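Local structure of lysozyme (Meretrix lusoria, 4PJ2) at residues Tyr37-Pro51 / Ser62-Tyr76. The protein cleaves the beta-1,4-linked glycan of peptidoglycan, lysing Gram-positive bacteria such as Micrococcus luteus, and also hydrolyses chitin. Residues are numbered along the deposited sequence; the frame is centred on the assembly and turned at random. Where two conformers were deposited one is given.
Sequences YFQIKEAYWIDCGRP and SYCASLCVQNYMKRY
S62 opens helix 62-76 by laying its CB over one face of the Y37 ring, while a water links its N to Y37 OH. C64 SG meets the P51 ring, A65 CB touches both F38 CD1 (3.8 Å) and I40 CD1, and L67 CD2 returns to P51. With its SG anti to the backbone N (chi1 -178°), C68 reaches across to form the disulfide with C48 (SG to SG 2.0 Å), and the same sulfur touches the edge of the Y44 ring. V69 CG2 makes a CH-pi contact over one face of F38. N71 ND2 then donates to C48 O (2.9 Å), just where helix 42-47 ends in a Schellman motif at G49. Y44 is the knob among C68, V69, Y72 and M73, its ring stacked face to face on Y72, centroids 3.7 Å apart, planes at 5°. R75 NH1 donates to D47 O at 3.0 Å; Y76 OH meets D47 OD2 (2.8 Å) from above the carboxylate plane. D47 and Y72, of the substrate site, both also bond S28 of the Putative exported protein chain. Helix 62-76 crosses helix 42-47 at 71°, with helix 8-19 against V69, helix 86-95 against M73, and I40 in edge strand 40-41 of the antiparallel sheet; H93 bonds Y44 OH.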
loop_
_atom_site.group_PDB
_atom_site.type_symbol
_atom_site.label_atom_id
_atom_site.label_comp_id
_atom_site.label_asym_id
_atom_site.label_seq_id
_atom_site.Cartn_x
_atom_site.Cartn_y
_atom_site.Cartn_z
ATOM N N TYR D 37 -14.814 -12.361 -0.608
ATOM C CA TYR D 37 -14.613 -13.149 0.607
ATOM C C TYR D 37 -13.429 -12.702 1.447
ATOM O O TYR D 37 -13.499 -12.700 2.676
ATOM C CB TYR D 37 -14.371 -14.616 0.239
ATOM C CG TYR D 37 -15.573 -15.342 -0.331
ATOM C CD1 TYR D 37 -15.804 -15.381 -1.701
ATOM C CD2 TYR D 37 -16.455 -16.016 0.502
ATOM C CE1 TYR D 37 -16.900 -16.058 -2.221
ATOM C CE2 TYR D 37 -17.544 -16.692 -0.012
ATOM C CZ TYR D 37 -17.757 -16.708 -1.371
ATOM O OH TYR D 37 -18.835 -17.385 -1.883
ATOM N N PHE D 38 -12.314 -12.374 0.782
ATOM C CA PHE D 38 -11.061 -12.045 1.467
ATOM C C PHE D 38 -10.718 -10.562 1.360
ATOM O O PHE D 38 -9.653 -10.143 1.802
ATOM C CB PHE D 38 -9.908 -12.914 0.936
ATOM C CG PHE D 38 -10.018 -14.353 1.343
ATOM C CD1 PHE D 38 -10.717 -15.261 0.561
ATOM C CD2 PHE D 38 -9.471 -14.786 2.541
ATOM C CE1 PHE D 38 -10.823 -16.592 0.950
ATOM C CE2 PHE D 38 -9.580 -16.106 2.937
ATOM C CZ PHE D 38 -10.265 -17.007 2.147
ATOM N N GLN D 39 -11.617 -9.762 0.783
ATOM C CA GLN D 39 -11.411 -8.313 0.648
ATOM C C GLN D 39 -10.056 -8.011 -0.020
ATOM O O GLN D 39 -9.195 -7.318 0.530
ATOM C CB GLN D 39 -11.534 -7.644 2.011
ATOM C CG GLN D 39 -12.969 -7.636 2.527
ATOM C CD GLN D 39 -13.851 -6.728 1.700
ATOM O OE1 GLN D 39 -13.783 -5.504 1.825
ATOM N NE2 GLN D 39 -14.651 -7.313 0.821
ATOM N N ILE D 40 -9.926 -8.530 -1.232
ATOM C CA ILE D 40 -8.713 -8.417 -2.040
ATOM C C ILE D 40 -8.808 -7.190 -2.933
ATOM O O ILE D 40 -9.842 -6.957 -3.572
ATOM C CB ILE D 40 -8.554 -9.693 -2.911
ATOM C CG1 ILE D 40 -8.134 -10.864 -2.026
ATOM C CG2 ILE D 40 -7.541 -9.485 -4.040
ATOM C CD1 ILE D 40 -8.220 -12.216 -2.715
ATOM N N LYS D 41 -7.737 -6.399 -2.964
ATOM C CA LYS D 41 -7.659 -5.254 -3.860
ATOM C C LYS D 41 -6.867 -5.617 -5.110
ATOM O O LYS D 41 -6.230 -6.668 -5.182
ATOM C CB LYS D 41 -7.026 -4.058 -3.146
ATOM C CG LYS D 41 -7.855 -3.591 -1.966
ATOM C CD LYS D 41 -7.303 -2.359 -1.284
ATOM C CE LYS D 41 -5.950 -2.673 -0.662
ATOM N NZ LYS D 41 -5.483 -1.625 0.268
ATOM N N GLU D 42 -6.916 -4.746 -6.103
ATOM C CA GLU D 42 -6.328 -5.027 -7.400
ATOM C C GLU D 42 -4.825 -5.313 -7.302
ATOM O O GLU D 42 -4.320 -6.231 -7.937
ATOM C CB GLU D 42 -6.588 -3.869 -8.364
ATOM C CG GLU D 42 -6.254 -4.219 -9.802
ATOM C CD GLU D 42 -6.661 -3.142 -10.779
ATOM O OE1 GLU D 42 -7.005 -2.028 -10.331
ATOM O OE2 GLU D 42 -6.638 -3.414 -11.997
ATOM N N ALA D 43 -4.108 -4.521 -6.509
ATOM C CA ALA D 43 -2.665 -4.696 -6.366
ATOM C C ALA D 43 -2.330 -6.080 -5.830
ATOM O O ALA D 43 -1.321 -6.692 -6.207
ATOM C CB ALA D 43 -2.089 -3.637 -5.456
ATOM N N TYR D 44 -3.164 -6.553 -4.909
ATOM C CA TYR D 44 -2.987 -7.855 -4.286
ATOM C C TYR D 44 -3.176 -8.941 -5.336
ATOM O O TYR D 44 -2.353 -9.843 -5.458
ATOM C CB TYR D 44 -3.971 -7.995 -3.137
ATOM C CG TYR D 44 -3.806 -9.177 -2.201
ATOM C CD1 TYR D 44 -4.124 -10.462 -2.608
ATOM C CD2 TYR D 44 -3.448 -8.987 -0.878
ATOM C CE1 TYR D 44 -4.022 -11.533 -1.736
ATOM C CE2 TYR D 44 -3.349 -10.053 0.008
ATOM C CZ TYR D 44 -3.626 -11.322 -0.433
ATOM O OH TYR D 44 -3.570 -12.381 0.437
ATOM N N TRP D 45 -4.240 -8.822 -6.125
ATOM C CA TRP D 45 -4.533 -9.785 -7.178
ATOM C C TRP D 45 -3.437 -9.845 -8.228
ATOM O O TRP D 45 -3.061 -10.926 -8.682
ATOM C CB TRP D 45 -5.877 -9.467 -7.842
ATOM C CG TRP D 45 -6.252 -10.453 -8.894
ATOM C CD1 TRP D 45 -6.712 -11.719 -8.699
ATOM C CD2 TRP D 45 -6.183 -10.265 -10.311
ATOM N NE1 TRP D 45 -6.945 -12.329 -9.908
ATOM C CE2 TRP D 45 -6.629 -11.457 -10.913
ATOM C CE3 TRP D 45 -5.800 -9.199 -11.129
ATOM C CZ2 TRP D 45 -6.695 -11.614 -12.298
ATOM C CZ3 TRP D 45 -5.867 -9.357 -12.499
ATOM C CH2 TRP D 45 -6.317 -10.552 -13.071
ATOM N N ILE D 46 -2.904 -8.689 -8.598
ATOM C CA ILE D 46 -1.812 -8.637 -9.561
ATOM C C ILE D 46 -0.610 -9.422 -9.023
ATOM O O ILE D 46 -0.040 -10.264 -9.716
ATOM C CB ILE D 46 -1.411 -7.171 -9.885
ATOM C CG1 ILE D 46 -2.514 -6.507 -10.718
ATOM C CG2 ILE D 46 -0.058 -7.106 -10.598
ATOM C CD1 ILE D 46 -2.370 -4.997 -10.873
ATOM N N ASP D 47 -0.257 -9.193 -7.765
ATOM C CA ASP D 47 0.932 -9.816 -7.199
ATOM C C ASP D 47 0.728 -11.299 -6.874
ATOM O O ASP D 47 1.709 -12.039 -6.796
ATOM C CB ASP D 47 1.359 -9.093 -5.933
ATOM C CG ASP D 47 2.036 -7.771 -6.204
ATOM O OD1 ASP D 47 2.255 -7.384 -7.377
ATOM O OD2 ASP D 47 2.383 -7.112 -5.202
ATOM N N CYS D 48 -0.511 -11.743 -6.693
ATOM C CA CYS D 48 -0.755 -13.155 -6.396
ATOM C C CYS D 48 -0.843 -13.980 -7.678
ATOM O O CYS D 48 -1.259 -15.133 -7.653
ATOM C CB CYS D 48 -2.019 -13.338 -5.551
ATOM S SG CYS D 48 -3.565 -13.201 -6.451
ATOM N N GLY D 49 -0.449 -13.378 -8.796
ATOM C CA GLY D 49 -0.302 -14.095 -10.050
ATOM C C GLY D 49 -1.500 -14.028 -10.980
ATOM O O GLY D 49 -1.589 -14.777 -11.944
ATOM N N ARG D 50 -2.418 -13.117 -10.693
ATOM C CA ARG D 50 -3.595 -12.907 -11.526
ATOM C C ARG D 50 -4.367 -14.196 -11.805
ATOM O O ARG D 50 -4.689 -14.498 -12.960
ATOM C CB ARG D 50 -3.203 -12.252 -12.850
ATOM C CG ARG D 50 -2.523 -10.905 -12.696
ATOM C CD ARG D 50 -2.138 -10.327 -14.045
ATOM N NE ARG D 50 -2.988 -9.191 -14.398
ATOM C CZ ARG D 50 -2.588 -7.921 -14.465
ATOM N NH1 ARG D 50 -1.325 -7.585 -14.217
ATOM N NH2 ARG D 50 -3.466 -6.975 -14.791
ATOM N N PRO D 51 -4.677 -14.968 -10.752
ATOM C CA PRO D 51 -5.474 -16.168 -11.013
ATOM C C PRO D 51 -6.883 -15.834 -11.498
ATOM O O PRO D 51 -7.454 -14.791 -11.165
ATOM C CB PRO D 51 -5.513 -16.867 -9.654
ATOM C CG PRO D 51 -5.344 -15.778 -8.666
ATOM C CD PRO D 51 -4.433 -14.766 -9.313
ATOM N N SER D 62 -14.762 -18.205 -3.874
ATOM C CA SER D 62 -14.078 -18.649 -2.664
ATOM C C SER D 62 -12.779 -19.350 -3.038
ATOM O O SER D 62 -11.736 -19.108 -2.425
ATOM C CB SER D 62 -14.967 -19.592 -1.842
ATOM O OG SER D 62 -14.356 -19.912 -0.597
ATOM N N TYR D 63 -12.839 -20.209 -4.053
ATOM C CA TYR D 63 -11.659 -20.929 -4.505
ATOM C C TYR D 63 -10.601 -20.004 -5.094
ATOM O O TYR D 63 -9.448 -20.021 -4.663
ATOM C CB TYR D 63 -12.021 -22.000 -5.537
ATOM C CG TYR D 63 -10.788 -22.684 -6.065
ATOM C CD1 TYR D 63 -10.143 -23.657 -5.319
ATOM C CD2 TYR D 63 -10.234 -22.316 -7.287
ATOM C CE1 TYR D 63 -8.998 -24.270 -5.783
ATOM C CE2 TYR D 63 -9.085 -22.922 -7.761
ATOM C CZ TYR D 63 -8.473 -23.898 -7.004
ATOM O OH TYR D 63 -7.332 -24.510 -7.471
ATOM N N CYS D 64 -10.969 -19.212 -6.092
ATOM C CA CYS D 64 -9.982 -18.350 -6.728
ATOM C C CYS D 64 -9.403 -17.354 -5.738
ATOM O O CYS D 64 -8.192 -17.118 -5.729
ATOM C CB CYS D 64 -10.575 -17.603 -7.914
ATOM S SG CYS D 64 -9.336 -16.751 -8.880
ATOM N N ALA D 65 -10.260 -16.758 -4.910
ATOM C CA ALA D 65 -9.796 -15.768 -3.936
ATOM C C ALA D 65 -8.815 -16.399 -2.954
ATOM O O ALA D 65 -7.771 -15.823 -2.656
ATOM C CB ALA D 65 -10.969 -15.131 -3.194
ATOM N N SER D 66 -9.135 -17.588 -2.460
ATOM C CA SER D 66 -8.227 -18.252 -1.526
ATOM C C SER D 66 -6.940 -18.726 -2.211
ATOM O O SER D 66 -5.886 -18.730 -1.587
ATOM C CB SER D 66 -8.915 -19.403 -0.772
ATOM O OG SER D 66 -9.335 -20.462 -1.627
ATOM N N LEU D 67 -7.020 -19.089 -3.492
ATOM C CA LEU D 67 -5.817 -19.403 -4.260
ATOM C C LEU D 67 -4.932 -18.168 -4.319
ATOM O O LEU D 67 -3.712 -18.251 -4.193
ATOM C CB LEU D 67 -6.162 -19.846 -5.686
ATOM C CG LEU D 67 -4.955 -20.121 -6.592
ATOM C CD1 LEU D 67 -4.070 -21.214 -6.015
ATOM C CD2 LEU D 67 -5.393 -20.484 -8.001
ATOM N N CYS D 68 -5.553 -17.015 -4.516
ATOM C CA CYS D 68 -4.816 -15.770 -4.547
ATOM C C CYS D 68 -4.095 -15.550 -3.216
ATOM O O CYS D 68 -2.911 -15.223 -3.203
ATOM C CB CYS D 68 -5.779 -14.626 -4.866
ATOM S SG CYS D 68 -4.987 -13.002 -4.997
ATOM N N VAL D 69 -4.790 -15.757 -2.102
ATOM C CA VAL D 69 -4.175 -15.639 -0.789
ATOM C C VAL D 69 -3.009 -16.621 -0.647
ATOM O O VAL D 69 -1.925 -16.239 -0.204
ATOM C CB VAL D 69 -5.197 -15.865 0.344
ATOM C CG1 VAL D 69 -4.514 -15.818 1.698
ATOM C CG2 VAL D 69 -6.298 -14.825 0.276
ATOM N N GLN D 70 -3.214 -17.876 -1.046
ATOM C CA GLN D 70 -2.136 -18.863 -1.015
ATOM C C GLN D 70 -0.916 -18.398 -1.819
ATOM O O GLN D 70 0.225 -18.512 -1.353
ATOM C CB GLN D 70 -2.615 -20.217 -1.548
ATOM C CG GLN D 70 -3.632 -20.923 -0.669
ATOM C CD GLN D 70 -3.028 -21.561 0.570
ATOM O OE1 GLN D 70 -1.918 -21.240 0.978
ATOM N NE2 GLN D 70 -3.766 -22.481 1.170
ATOM N N ASN D 71 -1.149 -17.903 -3.031
ATOM C CA ASN D 71 -0.062 -17.423 -3.885
ATOM C C ASN D 71 0.620 -16.194 -3.301
ATOM O O ASN D 71 1.828 -16.063 -3.409
ATOM C CB ASN D 71 -0.543 -17.067 -5.289
ATOM C CG ASN D 71 -0.953 -18.266 -6.101
ATOM O OD1 ASN D 71 -0.672 -19.405 -5.744
ATOM N ND2 ASN D 71 -1.596 -18.012 -7.225
ATOM N N TYR D 72 -0.149 -15.282 -2.709
ATOM C CA TYR D 72 0.399 -14.095 -2.073
ATOM C C TYR D 72 1.338 -14.464 -0.927
ATOM O O TYR D 72 2.440 -13.918 -0.810
ATOM C CB TYR D 72 -0.734 -13.225 -1.559
ATOM C CG TYR D 72 -0.353 -11.785 -1.310
ATOM C CD1 TYR D 72 0.002 -11.335 -0.045
ATOM C CD2 TYR D 72 -0.390 -10.855 -2.340
ATOM C CE1 TYR D 72 0.316 -9.997 0.183
ATOM C CE2 TYR D 72 -0.066 -9.519 -2.119
ATOM C CZ TYR D 72 0.289 -9.095 -0.862
ATOM O OH TYR D 72 0.582 -7.758 -0.648
ATOM N N MET D 73 0.917 -15.415 -0.092
ATOM C CA MET D 73 1.742 -15.831 1.019
ATOM C C MET D 73 2.986 -16.572 0.526
ATOM O O MET D 73 4.051 -16.380 1.073
ATOM C CB MET D 73 0.932 -16.685 2.022
ATOM C CG MET D 73 -0.277 -15.963 2.635
ATOM S SD MET D 73 0.145 -14.318 3.216
ATOM C CE MET D 73 -1.462 -13.535 3.060
ATOM N N LYS D 74 2.835 -17.408 -0.498
ATOM C CA LYS D 74 3.983 -18.094 -1.101
ATOM C C LYS D 74 5.012 -17.091 -1.618
ATOM O O LYS D 74 6.216 -17.288 -1.467
ATOM C CB LYS D 74 3.508 -18.996 -2.235
ATOM C CG LYS D 74 4.596 -19.790 -2.927
ATOM C CD LYS D 74 3.998 -20.796 -3.907
ATOM C CE LYS D 74 5.051 -21.424 -4.817
ATOM N NZ LYS D 74 4.446 -22.358 -5.811
ATOM N N ARG D 75 4.532 -16.011 -2.216
ATOM C CA ARG D 75 5.417 -14.991 -2.749
ATOM C C ARG D 75 6.124 -14.195 -1.653
ATOM O O ARG D 75 7.340 -13.955 -1.752
ATOM C CB ARG D 75 4.639 -14.044 -3.659
ATOM C CG ARG D 75 5.474 -12.899 -4.203
ATOM C CD ARG D 75 4.739 -12.154 -5.289
ATOM N NE ARG D 75 5.630 -11.185 -5.913
ATOM C CZ ARG D 75 5.425 -10.644 -7.105
ATOM N NH1 ARG D 75 4.320 -10.941 -7.779
ATOM N NH2 ARG D 75 6.320 -9.807 -7.623
ATOM N N TYR D 76 5.385 -13.791 -0.613
ATOM C CA TYR D 76 5.886 -12.771 0.304
ATOM C C TYR D 76 6.242 -13.217 1.719
ATOM O O TYR D 76 7.118 -12.629 2.343
ATOM C CB TYR D 76 4.891 -11.624 0.397
ATOM C CG TYR D 76 4.810 -10.753 -0.820
ATOM C CD1 TYR D 76 5.932 -10.095 -1.294
ATOM C CD2 TYR D 76 3.599 -10.555 -1.472
ATOM C CE1 TYR D 76 5.844 -9.247 -2.372
ATOM C CE2 TYR D 76 3.516 -9.705 -2.562
ATOM C CZ TYR D 76 4.649 -9.063 -3.004
ATOM O OH TYR D 76 4.650 -8.177 -4.063
HETATM O O HOH W 1 -17.639 -18.933 -4.231
#